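Local coordinates for protein YcaO (Methanopyrus kandleri, PDB 6CIB) that probably uses ATP and magnesium, as a YcaO-family enzyme, to install thioamides in the backbone of ribosomally made peptides, at residues A[1-11]-A[309-317]; A[210-218]-A[320-329]. All coordinates share one frame; numbering follows the deposited sequence.

How the contacts relate
The chain begins with 1-11, which waits nearly 300 residues for its partner: contact 1 closes that long loop when 309-317 arrives. Contact 2 starts in between, at 210-218, the connection between strands 203-209 and 217-224, and closes a loop of about 100 residues on 320-329. The segments therefore alternate along the sequence and the two loops cross. Helix 313-325 is common to both: its first turn meets the N-terminal segment in contact 1, and residues further along meet the strand connection in contact 2. With centres 18 Å apart, the two contacts tie the chain start and a three-stranded antiparallel sheet to the same helix.

Contact 1: A[1-11]-A[309-317]; sequences MTDIVYDVEGF and TTGSLEKLT
Glu-314 carries its CG beside its own backbone N (chi1 -68°) and bends at chi2 (88°), which swings its carboxylate round to Thr-2, whose OG1 likewise lies beside the backbone N. Amide and hydroxyl of one residue thus meet both oxygens of the other. Thr-2 N donates to Glu-314 OE1 at 2.7 Å, almost straight at 177°, and Thr-2 OG1 donates to Glu-314 OE2 at 2.6 Å. Each donor arrives on the syn side, slightly out of the carboxylate plane, and the pair of bonds fixes the rotation of the carboxylate. The amino group of Met-1, a poorly ordered selenomethionine, adds at most a long salt bridge, N to Glu-314 OE1 at 3.8 Å.

Thr-2 also accepts: Leu-313 N reaches its O at 2.8 Å, so the N-H of the first helical residue is met by the N-terminal segment, and a single beta bridge pairs Asp-3 with Ser-312. Ser-312 is the N-cap; its OG takes a weak bond from Lys-315 N at 3.3 Å.

Apolar groups continue the contact. Ile-4 CD1 reaches Leu-316 CD2 at 3.8 Å, and its CG1 touches Leu-313 CD1. The same Leu-316 CD2 sits over one face of the Phe-11 ring, 3.6 Å from the centroid, a CH-pi contact. Thr-310 CG2 approaches that ring obliquely. Water joins further polar groups: two molecules each link Asp-7 OD2 with Thr-310 OG1, and a third links Ile-4 O with Gly-311 O.

Glu-156, which binds ADP, has its side chain about 4 Å from that of Leu-313, and Arg-12, also an ADP-binding residue, directly follows Phe-11. The contact is flanked by helix 154-177, where Leu-313 touches Glu-155 and Phe-11 touches Ile-159, and by helix 241-260, where Asp-7 and Phe-11 both touch Met-243.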
loop_
_atom_site.group_PDB
_atom_site.type_symbol
_atom_site.label_atom_id
_atom_site.label_comp_id
_atom_site.label_asym_id
_atom_site.label_seq_id
_atom_site.Cartn_x
_atom_site.Cartn_y
_atom_site.Cartn_z
HETATM N N MSE A 1 -19.000 2.338 -17.536
HETATM C CA MSE A 1 -18.948 3.572 -16.690
HETATM C C MSE A 1 -19.549 3.350 -15.283
HETATM O O MSE A 1 -20.745 3.578 -15.046
HETATM C CB MSE A 1 -19.616 4.739 -17.425
HETATM C CG MSE A 1 -19.437 6.109 -16.784
HETATM SE SE MSE A 1 -20.664 7.301 -17.369
HETATM C CE MSE A 1 -22.178 6.691 -16.617
ATOM N N THR A 2 -18.695 2.894 -14.362
ATOM C CA THR A 2 -19.045 2.651 -12.953
ATOM C C THR A 2 -18.676 3.890 -12.141
ATOM O O THR A 2 -17.498 4.283 -12.095
ATOM C CB THR A 2 -18.283 1.427 -12.393
ATOM O OG1 THR A 2 -18.423 0.320 -13.285
ATOM C CG2 THR A 2 -18.795 1.027 -11.009
ATOM N N ASP A 3 -19.674 4.499 -11.504
ATOM C CA ASP A 3 -19.453 5.705 -10.701
ATOM C C ASP A 3 -18.675 5.413 -9.421
ATOM O O ASP A 3 -18.893 4.388 -8.765
ATOM C CB ASP A 3 -20.777 6.395 -10.340
ATOM C CG ASP A 3 -21.533 6.925 -11.560
ATOM O OD1 ASP A 3 -20.916 7.289 -12.590
ATOM O OD2 ASP A 3 -22.771 6.987 -11.476
ATOM N N ILE A 4 -17.754 6.320 -9.100
ATOM C CA ILE A 4 -17.088 6.354 -7.807
ATOM C C ILE A 4 -18.066 7.091 -6.904
ATOM O O ILE A 4 -18.302 8.286 -7.089
ATOM C CB ILE A 4 -15.718 7.086 -7.883
ATOM C CG1 ILE A 4 -14.764 6.349 -8.833
ATOM C CG2 ILE A 4 -15.089 7.225 -6.495
ATOM C CD1 ILE A 4 -13.697 7.229 -9.461
ATOM N N VAL A 5 -18.659 6.362 -5.963
ATOM C CA VAL A 5 -19.643 6.935 -5.034
ATOM C C VAL A 5 -18.990 7.277 -3.693
ATOM O O VAL A 5 -19.602 7.899 -2.836
ATOM C CB VAL A 5 -20.880 6.012 -4.826
ATOM C CG1 VAL A 5 -21.582 5.723 -6.154
ATOM C CG2 VAL A 5 -20.502 4.711 -4.118
ATOM N N TYR A 6 -17.738 6.857 -3.524
ATOM C CA TYR A 6 -17.019 7.040 -2.265
ATOM C C TYR A 6 -15.543 7.276 -2.529
ATOM O O TYR A 6 -14.891 6.495 -3.235
ATOM C CB TYR A 6 -17.255 5.830 -1.347
ATOM C CG TYR A 6 -16.701 5.974 0.048
ATOM C CD1 TYR A 6 -17.422 6.624 1.051
ATOM C CD2 TYR A 6 -15.445 5.443 0.370
ATOM C CE1 TYR A 6 -16.905 6.743 2.340
ATOM C CE2 TYR A 6 -14.924 5.550 1.649
ATOM C CZ TYR A 6 -15.656 6.197 2.627
ATOM O OH TYR A 6 -15.122 6.293 3.888
ATOM N N ASP A 7 -15.020 8.366 -1.976
ATOM C CA ASP A 7 -13.622 8.724 -2.203
ATOM C C ASP A 7 -12.948 9.354 -0.988
ATOM O O ASP A 7 -12.256 10.364 -1.103
ATOM C CB ASP A 7 -13.473 9.583 -3.475
ATOM C CG ASP A 7 -14.079 10.975 -3.337
ATOM O OD1 ASP A 7 -14.914 11.223 -2.433
ATOM O OD2 ASP A 7 -13.690 11.834 -4.151
ATOM N N VAL A 8 -13.133 8.732 0.176
ATOM C CA VAL A 8 -12.510 9.200 1.409
ATOM C C VAL A 8 -11.121 8.519 1.553
ATOM O O VAL A 8 -10.098 9.132 1.220
ATOM C CB VAL A 8 -13.464 9.034 2.623
ATOM C CG1 VAL A 8 -12.852 9.590 3.898
ATOM C CG2 VAL A 8 -14.799 9.730 2.355
ATOM N N GLU A 9 -11.096 7.255 1.984
ATOM C CA GLU A 9 -9.852 6.487 2.140
ATOM C C GLU A 9 -9.337 5.899 0.831
ATOM O O GLU A 9 -8.153 5.607 0.720
ATOM C CB GLU A 9 -10.032 5.340 3.147
ATOM C CG GLU A 9 -10.299 5.777 4.573
ATOM C CD GLU A 9 -11.756 6.090 4.839
ATOM O OE1 GLU A 9 -12.596 5.977 3.916
ATOM O OE2 GLU A 9 -12.065 6.446 5.987
ATOM N N GLY A 10 -10.238 5.694 -0.130
ATOM C CA GLY A 10 -9.905 5.149 -1.448
ATOM C C GLY A 10 -11.082 5.341 -2.402
ATOM O O GLY A 10 -12.126 5.864 -1.997
ATOM N N PHE A 11 -10.912 4.912 -3.654
ATOM C CA PHE A 11 -11.921 5.084 -4.708
ATOM C C PHE A 11 -12.789 3.837 -4.830
ATOM O O PHE A 11 -12.324 2.773 -5.247
ATOM C CB PHE A 11 -11.254 5.424 -6.046
ATOM C CG PHE A 11 -10.359 6.627 -5.987
ATOM C CD1 PHE A 11 -10.893 7.923 -6.072
ATOM C CD2 PHE A 11 -8.977 6.475 -5.845
ATOM C CE1 PHE A 11 -10.061 9.035 -6.009
ATOM C CE2 PHE A 11 -8.145 7.579 -5.788
ATOM C CZ PHE A 11 -8.682 8.859 -5.874
ATOM N N THR A 309 -8.805 14.032 -12.256
ATOM C CA THR A 309 -10.065 14.218 -11.537
ATOM C C THR A 309 -10.885 12.956 -11.705
ATOM O O THR A 309 -10.819 12.276 -12.736
ATOM C CB THR A 309 -10.875 15.449 -12.013
ATOM O OG1 THR A 309 -11.122 15.352 -13.420
ATOM C CG2 THR A 309 -10.138 16.748 -11.707
ATOM N N THR A 310 -11.674 12.658 -10.688
ATOM C CA THR A 310 -12.203 11.319 -10.526
ATOM C C THR A 310 -13.678 11.214 -10.893
ATOM O O THR A 310 -14.562 11.624 -10.129
ATOM C CB THR A 310 -11.904 10.794 -9.111
ATOM O OG1 THR A 310 -12.342 11.756 -8.142
ATOM C CG2 THR A 310 -10.402 10.581 -8.952
ATOM N N GLY A 311 -13.920 10.685 -12.090
ATOM C CA GLY A 311 -15.265 10.426 -12.572
ATOM C C GLY A 311 -15.639 8.976 -12.348
ATOM O O GLY A 311 -16.206 8.612 -11.306
ATOM N N SER A 312 -15.326 8.149 -13.341
ATOM C CA SER A 312 -15.655 6.736 -13.278
ATOM C C SER A 312 -14.432 5.905 -12.906
ATOM O O SER A 312 -13.288 6.320 -13.124
ATOM C CB SER A 312 -16.277 6.253 -14.595
ATOM O OG SER A 312 -15.287 6.001 -15.574
ATOM N N LEU A 313 -14.699 4.727 -12.350
ATOM C CA LEU A 313 -13.675 3.792 -11.925
ATOM C C LEU A 313 -12.809 3.299 -13.090
ATOM O O LEU A 313 -11.589 3.176 -12.944
ATOM C CB LEU A 313 -14.350 2.621 -11.212
ATOM C CG LEU A 313 -13.685 1.925 -10.030
ATOM C CD1 LEU A 313 -13.306 2.876 -8.899
ATOM C CD2 LEU A 313 -14.642 0.849 -9.532
ATOM N N GLU A 314 -13.447 3.037 -14.235
ATOM C CA GLU A 314 -12.774 2.562 -15.450
ATOM C C GLU A 314 -11.779 3.577 -16.006
ATOM O O GLU A 314 -10.659 3.215 -16.366
ATOM C CB GLU A 314 -13.796 2.183 -16.543
ATOM C CG GLU A 314 -14.644 0.952 -16.243
ATOM C CD GLU A 314 -15.917 1.251 -15.463
ATOM O OE1 GLU A 314 -16.145 2.406 -15.044
ATOM O OE2 GLU A 314 -16.713 0.312 -15.262
ATOM N N LYS A 315 -12.213 4.834 -16.077
ATOM C CA LYS A 315 -11.414 5.969 -16.551
ATOM C C LYS A 315 -10.234 6.232 -15.607
ATOM O O LYS A 315 -9.101 6.453 -16.057
ATOM C CB LYS A 315 -12.319 7.216 -16.655
ATOM C CG LYS A 315 -11.633 8.543 -16.960
ATOM C CD LYS A 315 -11.794 8.939 -18.417
ATOM C CE LYS A 315 -12.028 10.437 -18.553
ATOM N NZ LYS A 315 -12.460 10.805 -19.933
ATOM N N LEU A 316 -10.512 6.206 -14.303
ATOM C CA LEU A 316 -9.479 6.428 -13.289
ATOM C C LEU A 316 -8.373 5.386 -13.395
ATOM O O LEU A 316 -7.191 5.742 -13.399
ATOM C CB LEU A 316 -10.075 6.482 -11.871
ATOM C CG LEU A 316 -9.122 6.707 -10.692
ATOM C CD1 LEU A 316 -8.346 8.010 -10.827
ATOM C CD2 LEU A 316 -9.906 6.694 -9.397
ATOM N N THR A 317 -8.775 4.117 -13.523
ATOM C CA THR A 317 -7.861 2.983 -13.732
ATOM C C THR A 317 -6.982 3.200 -14.972
ATOM O O THR A 317 -5.763 3.104 -14.891
ATOM C CB THR A 317 -8.634 1.646 -13.867
ATOM O OG1 THR A 317 -9.485 1.461 -12.732
ATOM C CG2 THR A 317 -7.677 0.454 -13.977
HETATM O O HOH W 1 -17.879 10.132 -9.585
HETATM O O HOH W 2 -11.441 12.101 -5.493
HETATM O O HOH W 3 -14.246 10.727 -6.796
#

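Contact 2: A[210-218]-A[320-329]; sequences PSRVEGVYV and LVERVAEAGL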
loop_
_atom_site.group_PDB
_atom_site.type_symbol
_atom_site.label_atom_id
_atom_site.label_comp_id
_atom_site.label_asym_id
_atom_site.label_seq_id
_atom_site.Cartn_x
_atom_site.Cartn_y
_atom_site.Cartn_z
ATOM N N PRO A 210 8.818 13.223 -3.276
ATOM C CA PRO A 210 8.932 13.336 -4.731
ATOM C C PRO A 210 8.270 12.130 -5.405
ATOM O O PRO A 210 8.657 10.984 -5.161
ATOM C CB PRO A 210 10.448 13.337 -4.964
ATOM C CG PRO A 210 11.019 12.642 -3.769
ATOM C CD PRO A 210 10.143 13.105 -2.639
ATOM N N SER A 211 7.248 12.397 -6.208
ATOM C CA SER A 211 6.576 11.360 -6.974
ATOM C C SER A 211 7.176 11.272 -8.372
ATOM O O SER A 211 7.347 12.291 -9.048
ATOM C CB SER A 211 5.081 11.657 -7.053
ATOM O OG SER A 211 4.415 10.745 -7.914
ATOM N N ARG A 212 7.472 10.051 -8.803
ATOM C CA ARG A 212 7.972 9.803 -10.156
ATOM C C ARG A 212 6.844 9.581 -11.165
ATOM O O ARG A 212 7.109 9.323 -12.333
ATOM C CB ARG A 212 8.932 8.614 -10.169
ATOM C CG ARG A 212 10.231 8.853 -9.419
ATOM C CD ARG A 212 10.827 7.514 -9.038
ATOM N NE ARG A 212 11.995 7.197 -9.829
ATOM C CZ ARG A 212 12.553 5.995 -9.950
ATOM N NH1 ARG A 212 12.042 4.911 -9.364
ATOM N NH2 ARG A 212 13.638 5.884 -10.695
ATOM N N VAL A 213 5.592 9.692 -10.710
ATOM C CA VAL A 213 4.420 9.477 -11.564
ATOM C C VAL A 213 3.568 10.752 -11.586
ATOM O O VAL A 213 3.073 11.204 -10.549
ATOM C CB VAL A 213 3.571 8.268 -11.084
ATOM C CG1 VAL A 213 2.382 8.025 -12.013
ATOM C CG2 VAL A 213 4.426 7.003 -10.964
ATOM N N GLU A 214 3.383 11.322 -12.770
ATOM C CA GLU A 214 2.648 12.575 -12.873
ATOM C C GLU A 214 1.154 12.396 -12.638
ATOM O O GLU A 214 0.552 11.437 -13.121
ATOM C CB GLU A 214 2.899 13.282 -14.200
ATOM C CG GLU A 214 2.775 14.788 -14.041
ATOM C CD GLU A 214 2.802 15.519 -15.351
ATOM O OE1 GLU A 214 3.825 15.418 -16.054
ATOM O OE2 GLU A 214 1.795 16.192 -15.663
ATOM N N GLY A 215 0.582 13.332 -11.884
ATOM C CA GLY A 215 -0.810 13.259 -11.466
ATOM C C GLY A 215 -1.033 12.510 -10.159
ATOM O O GLY A 215 -2.142 12.540 -9.629
ATOM N N VAL A 216 0.002 11.832 -9.652
ATOM C CA VAL A 216 -0.090 11.071 -8.396
ATOM C C VAL A 216 0.789 11.732 -7.333
ATOM O O VAL A 216 1.982 11.957 -7.557
ATOM C CB VAL A 216 0.312 9.579 -8.559
ATOM C CG1 VAL A 216 0.154 8.820 -7.237
ATOM C CG2 VAL A 216 -0.518 8.907 -9.636
ATOM N N TYR A 217 0.185 12.043 -6.190
ATOM C CA TYR A 217 0.895 12.644 -5.054
ATOM C C TYR A 217 1.167 11.601 -3.989
ATOM O O TYR A 217 0.317 10.754 -3.731
ATOM C CB TYR A 217 0.085 13.813 -4.474
ATOM C CG TYR A 217 -0.107 14.925 -5.478
ATOM C CD1 TYR A 217 0.911 15.862 -5.714
ATOM C CD2 TYR A 217 -1.293 15.031 -6.215
ATOM C CE1 TYR A 217 0.752 16.878 -6.645
ATOM C CE2 TYR A 217 -1.463 16.047 -7.152
ATOM C CZ TYR A 217 -0.441 16.963 -7.362
ATOM O OH TYR A 217 -0.599 17.969 -8.283
ATOM N N VAL A 218 2.357 11.656 -3.393
ATOM C CA VAL A 218 2.708 10.761 -2.290
ATOM C C VAL A 218 3.041 11.593 -1.048
ATOM O O VAL A 218 3.865 12.517 -1.113
ATOM C CB VAL A 218 3.861 9.787 -2.651
ATOM C CG1 VAL A 218 4.136 8.815 -1.508
ATOM C CG2 VAL A 218 3.542 9.002 -3.926
ATOM N N LEU A 320 -4.534 6.246 -14.473
ATOM C CA LEU A 320 -3.447 5.863 -13.567
ATOM C C LEU A 320 -2.437 4.945 -14.233
ATOM O O LEU A 320 -1.238 5.173 -14.113
ATOM C CB LEU A 320 -3.981 5.260 -12.260
ATOM C CG LEU A 320 -4.632 6.256 -11.294
ATOM C CD1 LEU A 320 -5.293 5.522 -10.137
ATOM C CD2 LEU A 320 -3.643 7.294 -10.785
ATOM N N VAL A 321 -2.927 3.936 -14.961
ATOM C CA VAL A 321 -2.061 2.987 -15.690
ATOM C C VAL A 321 -1.187 3.724 -16.726
ATOM O O VAL A 321 0.029 3.490 -16.816
ATOM C CB VAL A 321 -2.884 1.850 -16.348
ATOM C CG1 VAL A 321 -2.052 1.061 -17.357
ATOM C CG2 VAL A 321 -3.440 0.903 -15.289
ATOM N N GLU A 322 -1.817 4.627 -17.476
ATOM C CA GLU A 322 -1.128 5.432 -18.488
ATOM C C GLU A 322 0.040 6.225 -17.887
ATOM O O GLU A 322 1.158 6.170 -18.412
ATOM C CB GLU A 322 -2.122 6.361 -19.193
ATOM C CG GLU A 322 -3.023 5.652 -20.202
ATOM C CD GLU A 322 -4.063 6.568 -20.839
ATOM O OE1 GLU A 322 -4.352 7.649 -20.278
ATOM O OE2 GLU A 322 -4.607 6.199 -21.903
ATOM N N ARG A 323 -0.220 6.907 -16.766
ATOM C CA ARG A 323 0.786 7.732 -16.083
ATOM C C ARG A 323 1.960 6.924 -15.543
ATOM O O ARG A 323 3.105 7.355 -15.651
ATOM C CB ARG A 323 0.159 8.585 -14.971
ATOM C CG ARG A 323 -0.909 9.574 -15.439
ATOM C CD ARG A 323 -0.340 10.800 -16.141
ATOM N NE ARG A 323 -1.402 11.707 -16.580
ATOM C CZ ARG A 323 -1.234 12.994 -16.895
ATOM N NH1 ARG A 323 -0.033 13.571 -16.823
ATOM N NH2 ARG A 323 -2.280 13.715 -17.281
ATOM N N VAL A 324 1.673 5.747 -14.988
ATOM C CA VAL A 324 2.724 4.827 -14.544
ATOM C C VAL A 324 3.513 4.251 -15.729
ATOM O O VAL A 324 4.742 4.152 -15.659
ATOM C CB VAL A 324 2.194 3.705 -13.615
ATOM C CG1 VAL A 324 3.343 2.836 -13.122
ATOM C CG2 VAL A 324 1.472 4.300 -12.413
ATOM N N ALA A 325 2.815 3.873 -16.803
ATOM C CA ALA A 325 3.485 3.412 -18.034
ATOM C C ALA A 325 4.424 4.467 -18.644
ATOM O O ALA A 325 5.436 4.110 -19.249
ATOM C CB ALA A 325 2.477 2.934 -19.064
ATOM N N GLU A 326 4.098 5.749 -18.449
ATOM C CA GLU A 326 4.902 6.873 -18.963
ATOM C C GLU A 326 6.116 7.228 -18.106
ATOM O O GLU A 326 6.995 7.961 -18.556
ATOM C CB GLU A 326 4.037 8.121 -19.108
ATOM C CG GLU A 326 3.162 8.127 -20.345
ATOM C CD GLU A 326 1.929 8.988 -20.194
ATOM O OE1 GLU A 326 1.927 9.962 -19.412
ATOM O OE2 GLU A 326 0.939 8.688 -20.881
ATOM N N ALA A 327 6.167 6.683 -16.889
ATOM C CA ALA A 327 7.081 7.155 -15.851
ATOM C C ALA A 327 8.521 6.676 -15.973
ATOM O O ALA A 327 9.385 7.118 -15.208
ATOM C CB ALA A 327 6.515 6.812 -14.472
ATOM N N GLY A 328 8.789 5.776 -16.917
ATOM C CA GLY A 328 10.119 5.162 -17.038
ATOM C C GLY A 328 10.367 4.121 -15.960
ATOM O O GLY A 328 11.513 3.910 -15.537
ATOM N N LEU A 329 9.292 3.465 -15.518
ATOM C CA LEU A 329 9.362 2.479 -14.426
ATOM C C LEU A 329 9.066 1.051 -14.900
ATOM O O LEU A 329 8.683 0.197 -14.101
ATOM C CB LEU A 329 8.409 2.880 -13.285
ATOM C CG LEU A 329 8.539 4.260 -12.626
ATOM C CD1 LEU A 329 7.432 4.475 -11.606
ATOM C CD2 LEU A 329 9.895 4.477 -11.979
HETATM O O HOH W 4 9.269 9.253 -13.797
HETATM O O HOH W 5 4.179 9.758 -15.454
#
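Leu-329 lays its CD2 over one face of the Arg-212 guanidinium, toward the rim of the group and 3.4 Å from NH1. The guanidinium is held by partners beyond the two segments: NH1 forms a salt bridge with Asp-169, and NH2 donates to the backbone O of Asn-366. NH1 and NH2 are thereby engaged while a face packs on a methyl group.

Val-213 is the central apolar residue. With CG1 anti to the backbone N (chi1 -178°), its two methyls split between different neighbours. CG1 lies against the helix, 3.7 Å from Arg-323 CB and 3.9 Å from Val-324 CG2, whereas CG2 meets Leu-329 CD1 at 4.0 Å and also Ala-327 CB. Val-216 extends the apolar layer by setting its CG2 3.7 Å from Leu-320 CD2, the two side chains crossing at about a right angle.

Arg-323 runs its aliphatic part past the carbonyl of Glu-214, with CD 3.2 Å from that O. Its NH1 then forms a salt bridge with Glu-214 OE2 at 3.4 Å. The carboxylate and guanidinium planes stand 56° apart, so this pair is not a coplanar, two-bond arrangement. Both residues also touch a crystal neighbour.

No direct hydrogen bond links the segments; waters do this instead. One donates to both Arg-212 O and Ala-327 O; another accepts from Glu-214 N and donates to Arg-323 O at 2.6 Å.

Residues Val-213 to Val-216 form a type II beta turn, with Gly-215 in its third position at the positive phi (89°) characteristic of that turn. It lies in the connection between antiparallel strands 203-209 and 217-224, and the whole arrangement is the loop of a beta hairpin packed on the last turns of helix 313-325 and the residues just after it.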